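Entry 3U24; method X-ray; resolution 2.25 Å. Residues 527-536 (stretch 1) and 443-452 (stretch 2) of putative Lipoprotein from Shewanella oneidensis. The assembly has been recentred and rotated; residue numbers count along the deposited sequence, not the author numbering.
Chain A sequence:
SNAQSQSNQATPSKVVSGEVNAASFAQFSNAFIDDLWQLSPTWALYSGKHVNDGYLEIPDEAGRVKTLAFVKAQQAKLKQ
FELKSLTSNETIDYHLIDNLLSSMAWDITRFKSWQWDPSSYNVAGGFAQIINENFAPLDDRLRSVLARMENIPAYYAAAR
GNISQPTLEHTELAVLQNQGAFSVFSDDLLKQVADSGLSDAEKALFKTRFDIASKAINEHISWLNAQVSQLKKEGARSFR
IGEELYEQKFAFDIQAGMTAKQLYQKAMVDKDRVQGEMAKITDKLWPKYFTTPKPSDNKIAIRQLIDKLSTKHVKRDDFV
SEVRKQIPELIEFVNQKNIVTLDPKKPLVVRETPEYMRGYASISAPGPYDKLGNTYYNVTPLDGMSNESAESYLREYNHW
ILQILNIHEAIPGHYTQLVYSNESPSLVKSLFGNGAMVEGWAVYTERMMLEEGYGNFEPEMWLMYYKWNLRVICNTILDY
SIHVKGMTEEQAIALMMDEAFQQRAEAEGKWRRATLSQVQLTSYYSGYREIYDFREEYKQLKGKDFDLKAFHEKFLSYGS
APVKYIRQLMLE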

# COMPACT_ATOMS: atom_id res chain seq x y z
N GLY A 527 -11.64 4.17 -2.02
CA GLY A 527 -11.37 5.09 -3.13
C GLY A 527 -12.21 4.81 -4.37
O GLY A 527 -12.74 5.74 -4.98
N TYR A 528 -12.34 3.53 -4.73
CA TYR A 528 -13.23 3.14 -5.81
C TYR A 528 -14.66 3.66 -5.64
O TYR A 528 -15.25 4.25 -6.56
CB TYR A 528 -13.22 1.63 -5.94
CG TYR A 528 -14.37 1.05 -6.71
CD1 TYR A 528 -14.55 1.33 -8.06
CD2 TYR A 528 -15.26 0.17 -6.10
CE1 TYR A 528 -15.59 0.76 -8.79
CE2 TYR A 528 -16.31 -0.38 -6.81
CZ TYR A 528 -16.47 -0.08 -8.14
OH TYR A 528 -17.53 -0.64 -8.81
N ARG A 529 -15.22 3.48 -4.46
CA ARG A 529 -16.62 3.83 -4.21
C ARG A 529 -16.77 5.33 -4.28
O ARG A 529 -17.71 5.83 -4.90
CB ARG A 529 -17.09 3.29 -2.85
CG ARG A 529 -18.60 3.07 -2.70
CD ARG A 529 -19.20 2.07 -3.71
NE ARG A 529 -20.02 2.74 -4.72
CZ ARG A 529 -20.58 2.15 -5.79
NH1 ARG A 529 -20.47 0.84 -6.03
NH2 ARG A 529 -21.29 2.89 -6.63
N GLU A 530 -15.84 6.07 -3.66
CA GLU A 530 -15.93 7.54 -3.70
C GLU A 530 -15.79 8.10 -5.10
O GLU A 530 -16.47 9.03 -5.44
CB GLU A 530 -14.93 8.23 -2.76
CG GLU A 530 -15.31 8.24 -1.29
CD GLU A 530 -14.43 9.18 -0.47
OE1 GLU A 530 -13.28 8.82 -0.18
OE2 GLU A 530 -14.86 10.31 -0.16
N ILE A 531 -14.89 7.55 -5.91
CA ILE A 531 -14.67 8.01 -7.28
C ILE A 531 -15.88 7.73 -8.18
O ILE A 531 -16.38 8.65 -8.89
CB ILE A 531 -13.38 7.41 -7.91
CG1 ILE A 531 -12.14 7.91 -7.17
CG2 ILE A 531 -13.27 7.77 -9.39
CD1 ILE A 531 -10.85 7.19 -7.55
N TYR A 532 -16.39 6.50 -8.15
CA TYR A 532 -17.58 6.14 -8.92
C TYR A 532 -18.79 6.96 -8.49
O TYR A 532 -19.49 7.50 -9.34
CB TYR A 532 -17.91 4.63 -8.80
CG TYR A 532 -18.82 4.13 -9.88
CD1 TYR A 532 -20.21 4.23 -9.76
CD2 TYR A 532 -18.31 3.56 -11.05
CE1 TYR A 532 -21.06 3.77 -10.77
CE2 TYR A 532 -19.15 3.12 -12.10
CZ TYR A 532 -20.53 3.24 -11.96
OH TYR A 532 -21.36 2.78 -12.98
N ASP A 533 -19.06 7.04 -7.19
CA ASP A 533 -20.19 7.88 -6.71
C ASP A 533 -19.98 9.36 -7.07
O ASP A 533 -20.90 10.00 -7.51
CB ASP A 533 -20.41 7.75 -5.21
CG ASP A 533 -20.82 6.33 -4.78
OD1 ASP A 533 -21.30 5.53 -5.66
OD2 ASP A 533 -20.66 6.03 -3.55
N PHE A 534 -18.78 9.90 -6.91
CA PHE A 534 -18.55 11.26 -7.37
C PHE A 534 -18.80 11.40 -8.87
O PHE A 534 -19.39 12.36 -9.29
CB PHE A 534 -17.13 11.75 -7.04
CG PHE A 534 -16.81 13.11 -7.62
CD1 PHE A 534 -17.71 14.17 -7.51
CD2 PHE A 534 -15.60 13.33 -8.24
CE1 PHE A 534 -17.42 15.41 -8.04
CE2 PHE A 534 -15.28 14.57 -8.75
CZ PHE A 534 -16.20 15.61 -8.68
N ARG A 535 -18.38 10.43 -9.67
CA ARG A 535 -18.64 10.51 -11.08
C ARG A 535 -20.14 10.58 -11.36
O ARG A 535 -20.58 11.44 -12.13
CB ARG A 535 -18.05 9.37 -11.86
CG ARG A 535 -18.33 9.55 -13.33
CD ARG A 535 -17.85 8.38 -14.13
NE ARG A 535 -18.78 7.28 -14.10
CZ ARG A 535 -18.61 6.14 -14.74
NH1 ARG A 535 -17.49 5.91 -15.44
NH2 ARG A 535 -19.56 5.23 -14.69
N GLU A 536 -20.90 9.70 -10.73
CA GLU A 536 -22.34 9.68 -11.01
C GLU A 536 -22.98 10.98 -10.56
O GLU A 536 -23.89 11.45 -11.19
CB GLU A 536 -23.02 8.47 -10.41
CG GLU A 536 -22.57 7.12 -10.99
CD GLU A 536 -22.69 7.01 -12.52
OE1 GLU A 536 -23.83 7.00 -13.04
OE2 GLU A 536 -21.64 6.91 -13.20
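Stretch 2 443-452: VYTERMMLEE

Stretch 2 is helical from Val 443 to Glu 451, and Glu 452 lies beyond the helix. The helix packs on the helix of stretch 1 with the two helices running in broadly the same direction, 45° apart. The axes cross at -45° and approach to 9.4 Å. The backbones come nearest at the start of stretch 2, where the CA atoms of Tyr 444 and Tyr 528 are 5.2 Å apart.

Val 443 points toward stretch 1. Val 443 CG1 lies over one face of the Tyr 528 ring, 3.7 Å from Tyr 528 CG, in a CH-pi contact. Tyr 444 follows, with chi1 t, and Tyr 444 CA meets the edge of the same ring, 3.7 Å from Tyr 528 CD1. Its side chain is a knob set among Tyr 528, Ile 531, Tyr 532 and Arg 535. Ile 531 CG2 covers one face of the Tyr 444 ring, 3.8 Å from Tyr 444 CG. At the far end of the ring, Arg 535 NH1 donates a hydrogen bond to Tyr 444 OH at 2.8 Å.

Thr 445 points away, and Glu 446 makes no contact. One turn after Val 443, Arg 447 again points toward stretch 1. Arg 447 CG lies 3.7 Å from Tyr 532 CE2. Met 448, a selenomethionine, touches more lightly: Met 448 CG is 3.6 Å from Arg 535 NH1, while the end of its side chain leads away. Met 449 and Leu 450 are out of reach.

Glu 451 closes the contact with both carboxylate oxygens. Glu 451 OE1 accepts a hydrogen bond from Arg 535 NH2 at 2.8 Å, within a salt bridge. Glu 451 OE2 accepts a very short one, 2.5 Å, from Tyr 532 OH. A water extends this polar cluster, donating to Glu 451 OE1 and Glu 452 OE2 and accepting from Arg 535 NH1.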

# COMPACT_ATOMS: atom_id res chain seq x y z
N VAL A 443 -8.85 0.73 -9.45
CA VAL A 443 -10.07 -0.14 -9.39
C VAL A 443 -11.23 0.41 -10.23
O VAL A 443 -11.89 -0.31 -10.98
CB VAL A 443 -10.49 -0.38 -7.93
CG1 VAL A 443 -11.76 -1.27 -7.79
CG2 VAL A 443 -9.30 -0.97 -7.15
N TYR A 444 -11.43 1.72 -10.14
CA TYR A 444 -12.45 2.43 -10.94
C TYR A 444 -12.21 2.18 -12.42
O TYR A 444 -13.15 1.85 -13.17
CB TYR A 444 -12.47 3.91 -10.61
CG TYR A 444 -13.15 4.74 -11.65
CD1 TYR A 444 -14.53 4.83 -11.70
CD2 TYR A 444 -12.41 5.38 -12.64
CE1 TYR A 444 -15.14 5.59 -12.69
CE2 TYR A 444 -13.02 6.11 -13.62
CZ TYR A 444 -14.39 6.21 -13.65
OH TYR A 444 -14.98 6.96 -14.65
N THR A 445 -10.95 2.22 -12.86
CA THR A 445 -10.73 2.07 -14.31
C THR A 445 -11.16 0.71 -14.87
O THR A 445 -11.60 0.62 -16.02
CB THR A 445 -9.30 2.40 -14.76
OG1 THR A 445 -8.39 1.47 -14.17
CG2 THR A 445 -8.94 3.83 -14.44
N GLU A 446 -11.07 -0.32 -14.05
CA GLU A 446 -11.51 -1.63 -14.47
C GLU A 446 -13.01 -1.60 -14.84
O GLU A 446 -13.44 -2.03 -15.91
CB GLU A 446 -11.24 -2.66 -13.37
CG GLU A 446 -9.84 -2.62 -12.78
CD GLU A 446 -9.71 -3.35 -11.45
OE1 GLU A 446 -10.74 -3.88 -10.95
OE2 GLU A 446 -8.60 -3.40 -10.88
N ARG A 447 -13.80 -1.02 -13.95
CA ARG A 447 -15.23 -0.96 -14.16
C ARG A 447 -15.58 -0.05 -15.34
O ARG A 447 -16.34 -0.43 -16.24
CB ARG A 447 -15.89 -0.52 -12.85
CG ARG A 447 -17.32 -0.04 -12.92
CD ARG A 447 -18.33 -1.12 -13.15
NE ARG A 447 -18.38 -2.00 -11.98
CZ ARG A 447 -19.41 -2.79 -11.64
NH1 ARG A 447 -20.54 -2.82 -12.39
NH2 ARG A 447 -19.29 -3.54 -10.54
N MSE A 448 -15.00 1.14 -15.34
CA MSE A 448 -15.23 2.13 -16.40
C MSE A 448 -14.87 1.54 -17.77
O MSE A 448 -15.64 1.66 -18.69
CB MSE A 448 -14.42 3.39 -16.12
CG MSE A 448 -14.60 4.51 -17.11
SE MSE A 448 -13.31 4.29 -18.56
CE MSE A 448 -11.65 4.69 -17.56
N MSE A 449 -13.71 0.90 -17.91
CA MSE A 449 -13.35 0.29 -19.23
C MSE A 449 -14.38 -0.74 -19.74
O MSE A 449 -14.71 -0.73 -20.91
CB MSE A 449 -11.99 -0.39 -19.19
CG MSE A 449 -10.86 0.57 -19.00
SE MSE A 449 -10.41 1.50 -20.67
CE MSE A 449 -9.12 0.12 -21.36
N LEU A 450 -14.85 -1.62 -18.85
CA LEU A 450 -15.85 -2.58 -19.24
C LEU A 450 -17.15 -1.89 -19.56
O LEU A 450 -17.80 -2.22 -20.58
CB LEU A 450 -16.08 -3.64 -18.15
CG LEU A 450 -15.00 -4.67 -17.83
CD1 LEU A 450 -15.55 -5.72 -16.87
CD2 LEU A 450 -14.54 -5.36 -19.06
N GLU A 451 -17.55 -0.93 -18.74
CA GLU A 451 -18.80 -0.18 -19.02
C GLU A 451 -18.75 0.50 -20.39
O GLU A 451 -19.79 0.60 -21.06
CB GLU A 451 -19.11 0.89 -17.96
CG GLU A 451 -19.50 0.34 -16.59
CD GLU A 451 -19.81 1.42 -15.56
OE1 GLU A 451 -19.48 2.62 -15.80
OE2 GLU A 451 -20.41 1.08 -14.51
N GLU A 452 -17.55 0.95 -20.79
CA GLU A 452 -17.38 1.66 -22.08
C GLU A 452 -17.20 0.69 -23.24
O GLU A 452 -16.97 1.11 -24.37
CB GLU A 452 -16.16 2.61 -22.04
CG GLU A 452 -16.32 3.84 -21.18
CD GLU A 452 -17.59 4.62 -21.49
OE1 GLU A 452 -17.75 5.04 -22.67
OE2 GLU A 452 -18.42 4.81 -20.55
O HOH W 1 -18.31 4.26 -17.77